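Local coordinates for MHC class I antigen (Anolis carolinensis, PDB 7CPO), which probably presents peptides to T cells, holding a bound peptide in the groove of a heavy chain paired with beta2-microglobulin, at residues 114-126 with 134-148. Numbering follows the deposited sequence.
Sequences YYQYAYDGRDYIS and WMAADVPAQNTKRKW
Ile125 and Ser126 pair antiparallel with Ala136 and Met135, the short strand axes 4.8 Å apart at closest approach; Met135 N reaches Ser126 O at 2.9 Å, and Ala137 N binds Tyr124 O as the edge strand ends. From there the chain turns into helix 141-148, where Asp138 OD1 accepts a capping bond from Ala141 N, and the helix runs back over the sheet at 19° to strand 122-126. In Tyr124, in a classic beta bulge with Ile125 opposite Tyr117, CG anti to the backbone N (chi1 179°) swings the ring end toward the helix, although CB points away: Ala141 CB sits over one face, 3.8 Å from the ring centroid, while Thr144 OG1 lies at the edge and accepts from Tyr124 OH at 2.6 Å. Ile125 splits its branches, its CD1 against Thr144 CG2, its own CG2 3.7 Å from Trp148 CZ3. Tyr117 CE2 meets the edge of the Trp148 ring, 3.6 Å from CZ3, and Trp134 CH2 rests against Tyr115. Thr144 OG1 and Trp148 NE1 also bond the backbone of the bound peptide. In this MHC alpha 1/alpha 2 platform, Tyr124 is therefore likely to set the rotation of a peptide-binding hydroxyl while linking strand to helix.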
ATOM      1  N   TYR A 114      17.376  -1.935   0.517  1.00 16.57           N
ATOM      2  CA  TYR A 114      17.014  -2.705   1.689  1.00 19.14           C
ATOM      3  C   TYR A 114      16.611  -4.093   1.226  1.00 17.09           C
ATOM      4  O   TYR A 114      16.307  -4.317   0.056  1.00 14.89           O
ATOM      5  CB  TYR A 114      15.884  -2.036   2.482  1.00 15.15           C
ATOM      6  CG  TYR A 114      14.636  -1.844   1.653  1.00 21.74           C
ATOM      7  CD1 TYR A 114      13.624  -2.803   1.667  1.00 21.72           C
ATOM      8  CD2 TYR A 114      14.474  -0.718   0.839  1.00 17.92           C
ATOM      9  CE1 TYR A 114      12.482  -2.650   0.916  1.00 19.33           C
ATOM     10  CE2 TYR A 114      13.329  -0.555   0.072  1.00 18.30           C
ATOM     11  CZ  TYR A 114      12.350  -1.534   0.124  1.00 24.06           C
ATOM     12  OH  TYR A 114      11.221  -1.422  -0.604  1.00 20.63           O
ATOM     13  N   TYR A 115      16.606  -5.019   2.173  1.00 21.64           N
ATOM     14  CA  TYR A 115      16.374  -6.423   1.871  1.00 24.55           C
ATOM     15  C   TYR A 115      16.047  -7.121   3.188  1.00 21.56           C
ATOM     16  O   TYR A 115      16.945  -7.364   3.998  1.00 20.14           O
ATOM     17  CB  TYR A 115      17.615  -6.992   1.186  1.00 17.25           C
ATOM     18  CG  TYR A 115      17.467  -8.348   0.576  1.00 16.10           C
ATOM     19  CD1 TYR A 115      17.476  -8.514  -0.802  1.00 15.61           C
ATOM     20  CD2 TYR A 115      17.351  -9.486   1.381  1.00 18.17           C
ATOM     21  CE1 TYR A 115      17.363  -9.790  -1.370  1.00 20.28           C
ATOM     22  CE2 TYR A 115      17.229 -10.761   0.823  1.00 16.42           C
ATOM     23  CZ  TYR A 115      17.243 -10.903  -0.546  1.00 21.91           C
ATOM     24  OH  TYR A 115      17.128 -12.157  -1.096  1.00 24.85           O
ATOM     25  N   GLN A 116      14.762  -7.406   3.429  1.00 17.98           N
ATOM     26  CA  GLN A 116      14.261  -7.708   4.765  1.00 14.38           C
ATOM     27  C   GLN A 116      13.202  -8.798   4.716  1.00 16.96           C
ATOM     28  O   GLN A 116      12.409  -8.875   3.772  1.00 23.70           O
ATOM     29  CB  GLN A 116      13.650  -6.469   5.429  1.00 17.22           C
ATOM     30  CG  GLN A 116      14.542  -5.246   5.397  1.00 22.32           C
ATOM     31  CD  GLN A 116      13.855  -4.017   5.956  1.00 29.41           C
ATOM     32  OE1 GLN A 116      13.671  -3.031   5.252  1.00 34.90           O
ATOM     33  NE2 GLN A 116      13.469  -4.072   7.227  1.00 34.79           N
ATOM     34  N   TYR A 117      13.169  -9.607   5.775  1.00 19.36           N
ATOM     35  CA  TYR A 117      12.216 -10.694   5.941  1.00 16.02           C
ATOM     36  C   TYR A 117      11.537 -10.583   7.297  1.00 19.70           C
ATOM     37  O   TYR A 117      12.178 -10.220   8.287  1.00 24.61           O
ATOM     38  CB  TYR A 117      12.896 -12.041   5.881  1.00 16.97           C
ATOM     39  CG  TYR A 117      13.577 -12.415   4.581  1.00 21.04           C
ATOM     40  CD1 TYR A 117      12.849 -12.921   3.500  1.00 21.56           C
ATOM     41  CD2 TYR A 117      14.958 -12.331   4.460  1.00 18.39           C
ATOM     42  CE1 TYR A 117      13.484 -13.319   2.324  1.00 18.26           C
ATOM     43  CE2 TYR A 117      15.599 -12.719   3.288  1.00 25.59           C
ATOM     44  CZ  TYR A 117      14.858 -13.218   2.228  1.00 20.26           C
ATOM     45  OH  TYR A 117      15.502 -13.589   1.076  1.00 29.53           O
ATOM     46  N   ALA A 118      10.249 -10.922   7.353  1.00 18.07           N
ATOM     47  CA  ALA A 118       9.491 -10.937   8.601  1.00 22.47           C
ATOM     48  C   ALA A 118       8.749 -12.257   8.766  1.00 34.22           C
ATOM     49  O   ALA A 118       8.148 -12.770   7.809  1.00 26.45           O
ATOM     50  CB  ALA A 118       8.467  -9.806   8.660  1.00 18.55           C
ATOM     51  N   TYR A 119       8.753 -12.783   9.992  1.00 20.09           N
ATOM     52  CA  TYR A 119       7.964 -13.963  10.330  1.00 23.60           C
ATOM     53  C   TYR A 119       6.807 -13.563  11.234  1.00 23.26           C
ATOM     54  O   TYR A 119       7.013 -12.903  12.259  1.00 35.16           O
ATOM     55  CB  TYR A 119       8.828 -15.019  11.016  1.00 24.99           C
ATOM     56  CG  TYR A 119       8.131 -16.339  11.224  1.00 32.13           C
ATOM     57  CD1 TYR A 119       7.493 -16.981  10.168  1.00 26.38           C
ATOM     58  CD2 TYR A 119       8.141 -16.965  12.467  1.00 27.76           C
ATOM     59  CE1 TYR A 119       6.879 -18.201  10.347  1.00 31.44           C
ATOM     60  CE2 TYR A 119       7.529 -18.183  12.658  1.00 27.46           C
ATOM     61  CZ  TYR A 119       6.901 -18.800  11.600  1.00 36.84           C
ATOM     62  OH  TYR A 119       6.291 -20.022  11.784  1.00 35.53           O
ATOM     63  N   ASP A 120       5.598 -13.959  10.856  1.00 24.15           N
ATOM     64  CA  ASP A 120       4.392 -13.612  11.610  1.00 26.46           C
ATOM     65  C   ASP A 120       4.333 -12.122  11.940  1.00 30.10           C
ATOM     66  O   ASP A 120       3.947 -11.730  13.046  1.00 28.26           O
ATOM     67  CB  ASP A 120       4.293 -14.438  12.894  1.00 27.87           C
ATOM     68  CG  ASP A 120       4.025 -15.890  12.627  1.00 28.83           C
ATOM     69  OD1 ASP A 120       3.326 -16.173  11.637  1.00 35.22           O
ATOM     70  OD2 ASP A 120       4.502 -16.746  13.400  1.00 38.69           O
ATOM     71  N   GLY A 121       4.749 -11.283  10.988  1.00 25.62           N
ATOM     72  CA  GLY A 121       4.607  -9.836  11.121  1.00 26.68           C
ATOM     73  C   GLY A 121       5.644  -9.131  11.978  1.00 30.93           C
ATOM     74  O   GLY A 121       5.531  -7.912  12.177  1.00 30.37           O
ATOM     75  N   ARG A 122       6.632  -9.858  12.501  1.00 31.62           N
ATOM     76  CA  ARG A 122       7.746  -9.332  13.277  1.00 27.22           C
ATOM     77  C   ARG A 122       9.022  -9.575  12.485  1.00 31.49           C
ATOM     78  O   ARG A 122       9.137 -10.583  11.777  1.00 29.90           O
ATOM     79  CB  ARG A 122       7.846 -10.038  14.635  1.00 27.57           C
ATOM     80  CG  ARG A 122       6.648  -9.801  15.540  1.00 59.90           C
ATOM     81  CD  ARG A 122       6.731 -10.593  16.857  1.00 50.73           C
ATOM     82  NE  ARG A 122       7.203 -11.971  16.688  1.00 64.52           N
ATOM     83  CZ  ARG A 122       6.408 -13.045  16.672  1.00 76.13           C
ATOM     84  NH1 ARG A 122       5.092 -12.898  16.805  1.00 66.33           N
ATOM     85  NH2 ARG A 122       6.921 -14.268  16.519  1.00 61.64           N
ATOM     86  N   ASP A 123       9.975  -8.647  12.596  1.00 30.09           N
ATOM     87  CA  ASP A 123      11.247  -8.789  11.896  1.00 25.87           C
ATOM     88  C   ASP A 123      11.861 -10.148  12.152  1.00 23.70           C
ATOM     89  O   ASP A 123      11.847 -10.651  13.279  1.00 27.16           O
ATOM     90  CB  ASP A 123      12.250  -7.721  12.328  1.00 27.86           C
ATOM     91  CG  ASP A 123      11.805  -6.329  11.999  1.00 31.60           C
ATOM     92  OD1 ASP A 123      10.928  -6.172  11.133  1.00 37.36           O
ATOM     93  OD2 ASP A 123      12.385  -5.385  12.567  1.00 36.98           O
ATOM     94  N   TYR A 124      12.421 -10.739  11.100  1.00 20.09           N
ATOM     95  CA  TYR A 124      13.148 -11.981  11.256  1.00 16.60           C
ATOM     96  C   TYR A 124      14.637 -11.806  10.978  1.00 24.81           C
ATOM     97  O   TYR A 124      15.460 -12.016  11.877  1.00 21.36           O
ATOM     98  CB  TYR A 124      12.542 -13.068  10.375  1.00 17.65           C
ATOM     99  CG  TYR A 124      13.296 -14.367  10.491  1.00 24.82           C
ATOM    100  CD1 TYR A 124      13.153 -15.175  11.608  1.00 20.79           C
ATOM    101  CD2 TYR A 124      14.176 -14.772   9.497  1.00 20.21           C
ATOM    102  CE1 TYR A 124      13.862 -16.359  11.732  1.00 31.50           C
ATOM    103  CE2 TYR A 124      14.880 -15.967   9.604  1.00 27.30           C
ATOM    104  CZ  TYR A 124      14.725 -16.751  10.725  1.00 27.30           C
ATOM    105  OH  TYR A 124      15.430 -17.924  10.844  1.00 24.83           O
ATOM    106  N   ILE A 125      15.009 -11.432   9.752  1.00 24.31           N
ATOM    107  CA  ILE A 125      16.403 -11.206   9.377  1.00 18.60           C
ATOM    108  C   ILE A 125      16.424 -10.175   8.253  1.00 23.31           C
ATOM    109  O   ILE A 125      15.489 -10.086   7.448  1.00 25.25           O
ATOM    110  CB  ILE A 125      17.114 -12.529   8.972  1.00 21.24           C
ATOM    111  CG1 ILE A 125      18.622 -12.434   9.219  1.00 19.73           C
ATOM    112  CG2 ILE A 125      16.804 -12.945   7.514  1.00 15.65           C
ATOM    113  CD1 ILE A 125      19.339 -13.770   9.153  1.00 16.43           C
ATOM    114  N   SER A 126      17.479  -9.361   8.220  1.00 21.85           N
ATOM    115  CA  SER A 126      17.647  -8.394   7.140  1.00 20.33           C
ATOM    116  C   SER A 126      19.121  -8.277   6.792  1.00 22.33           C
ATOM    117  O   SER A 126      19.994  -8.514   7.627  1.00 26.35           O
ATOM    118  CB  SER A 126      17.073  -7.010   7.493  1.00 23.23           C
ATOM    119  OG  SER A 126      17.669  -6.464   8.653  1.00 26.46           O
ATOM    120  N   TRP A 134      24.276 -10.141   8.271  1.00 21.41           N
ATOM    121  CA  TRP A 134      22.835 -10.220   8.474  1.00 20.51           C
ATOM    122  C   TRP A 134      22.474  -9.888   9.918  1.00 26.53           C
ATOM    123  O   TRP A 134      23.171 -10.298  10.851  1.00 26.31           O
ATOM    124  CB  TRP A 134      22.313 -11.615   8.094  1.00 21.40           C
ATOM    125  CG  TRP A 134      22.479 -11.942   6.603  1.00 20.31           C
ATOM    126  CD1 TRP A 134      23.599 -12.426   5.989  1.00 20.84           C
ATOM    127  CD2 TRP A 134      21.492 -11.786   5.568  1.00 22.92           C
ATOM    128  NE1 TRP A 134      23.375 -12.589   4.639  1.00 22.88           N
ATOM    129  CE2 TRP A 134      22.087 -12.209   4.354  1.00 30.10           C
ATOM    130  CE3 TRP A 134      20.158 -11.333   5.551  1.00 23.38           C
ATOM    131  CZ2 TRP A 134      21.396 -12.192   3.130  1.00 14.97           C
ATOM    132  CZ3 TRP A 134      19.474 -11.320   4.339  1.00 18.31           C
ATOM    133  CH2 TRP A 134      20.100 -11.745   3.144  1.00 17.34           C
ATOM    134  N   MET A 135      21.382  -9.139  10.097  1.00 18.43           N
ATOM    135  CA  MET A 135      20.830  -8.830  11.412  1.00 27.90           C
ATOM    136  C   MET A 135      19.677  -9.780  11.726  1.00 24.28           C
ATOM    137  O   MET A 135      18.586  -9.649  11.164  1.00 27.10           O
ATOM    138  CB  MET A 135      20.335  -7.388  11.483  1.00 26.77           C
ATOM    139  CG  MET A 135      21.290  -6.373  10.954  1.00 39.47           C
ATOM    140  SD  MET A 135      20.463  -4.788  10.798  1.00 73.30           S
ATOM    141  CE  MET A 135      19.402  -4.809  12.265  1.00 39.04           C
ATOM    142  N   ALA A 136      19.910 -10.695  12.659  1.00 25.16           N
ATOM    143  CA  ALA A 136      18.873 -11.577  13.173  1.00 27.26           C
ATOM    144  C   ALA A 136      18.097 -10.876  14.274  1.00 24.47           C
ATOM    145  O   ALA A 136      18.679 -10.200  15.126  1.00 36.07           O
ATOM    146  CB  ALA A 136      19.492 -12.863  13.723  1.00 30.93           C
ATOM    147  N   ALA A 137      16.781 -11.049  14.270  1.00 28.07           N
ATOM    148  CA  ALA A 137      15.964 -10.347  15.251  1.00 31.64           C
ATOM    149  C   ALA A 137      15.879 -11.085  16.583  1.00 30.92           C
ATOM    150  O   ALA A 137      15.571 -10.457  17.598  1.00 31.11           O
ATOM    151  CB  ALA A 137      14.555 -10.096  14.691  1.00 23.04           C
ATOM    152  N   ASP A 138      16.153 -12.389  16.609  1.00 31.82           N
ATOM    153  CA  ASP A 138      16.047 -13.181  17.829  1.00 34.26           C
ATOM    154  C   ASP A 138      16.985 -14.375  17.722  1.00 39.04           C
ATOM    155  O   ASP A 138      17.672 -14.559  16.713  1.00 37.21           O
ATOM    156  CB  ASP A 138      14.605 -13.629  18.068  1.00 29.12           C
ATOM    157  CG  ASP A 138      14.054 -14.454  16.929  1.00 33.92           C
ATOM    158  OD1 ASP A 138      14.830 -15.134  16.226  1.00 38.63           O
ATOM    159  OD2 ASP A 138      12.820 -14.427  16.736  1.00 49.75           O
ATOM    160  N   VAL A 139      16.977 -15.219  18.753  1.00 45.07           N
ATOM    161  CA  VAL A 139      17.932 -16.326  18.811  1.00 39.84           C
ATOM    162  C   VAL A 139      17.580 -17.425  17.804  1.00 42.55           C
ATOM    163  O   VAL A 139      18.513 -18.018  17.238  1.00 40.11           O
ATOM    164  CB  VAL A 139      18.099 -16.847  20.257  1.00 43.03           C
ATOM    165  CG1 VAL A 139      16.773 -17.097  20.965  1.00 52.27           C
ATOM    166  CG2 VAL A 139      18.979 -18.079  20.294  1.00 37.27           C
ATOM    167  N   PRO A 140      16.301 -17.719  17.491  1.00 36.66           N
ATOM    168  CA  PRO A 140      16.051 -18.636  16.357  1.00 36.10           C
ATOM    169  C   PRO A 140      16.606 -18.141  15.034  1.00 33.70           C
ATOM    170  O   PRO A 140      17.204 -18.928  14.291  1.00 31.83           O
ATOM    171  CB  PRO A 140      14.519 -18.740  16.316  1.00 34.34           C
ATOM    172  CG  PRO A 140      14.113 -18.546  17.700  1.00 35.30           C
ATOM    173  CD  PRO A 140      15.054 -17.489  18.242  1.00 39.99           C
ATOM    174  N   ALA A 141      16.435 -16.856  14.714  1.00 33.12           N
ATOM    175  CA  ALA A 141      16.994 -16.339  13.468  1.00 29.64           C
ATOM    176  C   ALA A 141      18.515 -16.463  13.406  1.00 30.85           C
ATOM    177  O   ALA A 141      19.085 -16.423  12.305  1.00 26.80           O
ATOM    178  CB  ALA A 141      16.593 -14.887  13.273  1.00 28.81           C
ATOM    179  N   GLN A 142      19.184 -16.644  14.553  1.00 25.22           N
ATOM    180  CA  GLN A 142      20.635 -16.814  14.534  1.00 26.34           C
ATOM    181  C   GLN A 142      21.043 -18.074  13.804  1.00 26.96           C
ATOM    182  O   GLN A 142      22.160 -18.139  13.278  1.00 31.43           O
ATOM    183  CB  GLN A 142      21.203 -16.798  15.953  1.00 27.33           C
ATOM    184  CG  GLN A 142      21.316 -15.381  16.488  1.00 26.11           C
ATOM    185  CD  GLN A 142      21.475 -15.326  17.981  1.00 42.46           C
ATOM    186  OE1 GLN A 142      21.922 -16.290  18.606  1.00 43.40           O
ATOM    187  NE2 GLN A 142      21.091 -14.196  18.574  1.00 36.38           N
ATOM    188  N   ASN A 143      20.151 -19.060  13.719  1.00 26.97           N
ATOM    189  CA  ASN A 143      20.382 -20.180  12.812  1.00 30.80           C
ATOM    190  C   ASN A 143      20.544 -19.684  11.376  1.00 30.27           C
ATOM    191  O   ASN A 143      21.504 -20.036  10.685  1.00 35.87           O
ATOM    192  CB  ASN A 143      19.229 -21.184  12.928  1.00 37.79           C
ATOM    193  CG  ASN A 143      19.058 -21.730  14.356  1.00 42.32           C
ATOM    194  OD1 ASN A 143      19.981 -22.321  14.926  1.00 47.84           O
ATOM    195  ND2 ASN A 143      17.876 -21.516  14.941  1.00 33.47           N
ATOM    196  N   THR A 144      19.633 -18.827  10.923  1.00 27.74           N
ATOM    197  CA  THR A 144      19.742 -18.315   9.564  1.00 26.87           C
ATOM    198  C   THR A 144      20.951 -17.395   9.412  1.00 31.02           C
ATOM    199  O   THR A 144      21.657 -17.458   8.396  1.00 23.53           O
ATOM    200  CB  THR A 144      18.450 -17.595   9.180  1.00 26.40           C
ATOM    201  OG1 THR A 144      17.363 -18.530   9.222  1.00 26.98           O
ATOM    202  CG2 THR A 144      18.560 -17.025   7.788  1.00 24.01           C
ATOM    203  N   LYS A 145      21.233 -16.555  10.423  1.00 25.42           N
ATOM    204  CA  LYS A 145      22.358 -15.618  10.324  1.00 28.41           C
ATOM    205  C   LYS A 145      23.655 -16.338  10.025  1.00 32.70           C
ATOM    206  O   LYS A 145      24.616 -15.762   9.505  1.00 35.25           O
ATOM    207  CB  LYS A 145      22.502 -14.810  11.617  1.00 34.46           C
ATOM    208  CG  LYS A 145      23.722 -13.880  11.669  1.00 15.74           C
ATOM    209  CD  LYS A 145      23.598 -12.924  12.863  1.00 29.03           C
ATOM    210  CE  LYS A 145      24.870 -12.074  13.068  1.00 25.38           C
ATOM    211  NZ  LYS A 145      25.376 -11.411  11.809  1.00 28.79           N
ATOM    212  N   ARG A 146      23.674 -17.604  10.283  1.00 39.87           N
ATOM    213  CA  ARG A 146      24.872 -18.388  10.191  1.00 33.60           C
ATOM    214  C   ARG A 146      25.312 -18.827   8.828  1.00 31.35           C
ATOM    215  O   ARG A 146      26.461 -18.654   8.407  1.00 41.61           O
ATOM    216  CB  ARG A 146      24.563 -19.584  11.008  1.00 49.51           C
ATOM    217  CG  ARG A 146      25.358 -19.492  12.108  1.00 62.40           C
ATOM    218  CD  ARG A 146      25.639 -18.094  12.592  1.00 70.77           C
ATOM    219  NE  ARG A 146      26.365 -18.569  13.685  1.00 87.73           N
ATOM    220  CZ  ARG A 146      25.864 -18.702  14.890  1.00 86.85           C
ATOM    221  NH1 ARG A 146      26.619 -19.314  15.816  1.00 71.06           N
ATOM    222  NH2 ARG A 146      24.681 -18.198  15.163  1.00 85.47           N
ATOM    223  N   LYS A 147      24.396 -19.560   8.238  1.00 34.43           N
ATOM    224  CA  LYS A 147      24.536 -19.974   6.874  1.00 35.04           C
ATOM    225  C   LYS A 147      24.765 -18.755   6.003  1.00 32.10           C
ATOM    226  O   LYS A 147      25.725 -18.711   5.225  1.00 34.77           O
ATOM    227  CB  LYS A 147      23.279 -20.764   6.549  1.00 42.59           C
ATOM    228  CG  LYS A 147      22.897 -21.624   7.778  1.00 33.07           C
ATOM    229  CD  LYS A 147      22.027 -22.772   7.396  1.00 43.59           C
ATOM    230  CE  LYS A 147      20.573 -22.356   7.361  1.00 46.47           C
ATOM    231  NZ  LYS A 147      19.732 -23.507   6.889  1.00 47.48           N
ATOM    232  N   TRP A 148      24.009 -17.688   6.260  1.00 24.16           N
ATOM    233  CA  TRP A 148      24.012 -16.565   5.336  1.00 28.17           C
ATOM    234  C   TRP A 148      25.214 -15.650   5.545  1.00 25.81           C
ATOM    235  O   TRP A 148      25.790 -15.169   4.564  1.00 27.14           O
ATOM    236  CB  TRP A 148      22.700 -15.802   5.447  1.00 21.32           C
ATOM    237  CG  TRP A 148      21.547 -16.578   4.933  1.00 21.28           C
ATOM    238  CD1 TRP A 148      21.547 -17.892   4.534  1.00 26.88           C
ATOM    239  CD2 TRP A 148      20.217 -16.093   4.726  1.00 25.00           C
ATOM    240  NE1 TRP A 148      20.289 -18.256   4.109  1.00 24.17           N
ATOM    241  CE2 TRP A 148      19.455 -17.170   4.214  1.00 27.23           C
ATOM    242  CE3 TRP A 148      19.590 -14.856   4.927  1.00 20.57           C
ATOM    243  CZ2 TRP A 148      18.103 -17.041   3.895  1.00 21.13           C
ATOM    244  CZ3 TRP A 148      18.240 -14.729   4.607  1.00 24.27           C
ATOM    245  CH2 TRP A 148      17.513 -15.816   4.103  1.00 22.55           C
TER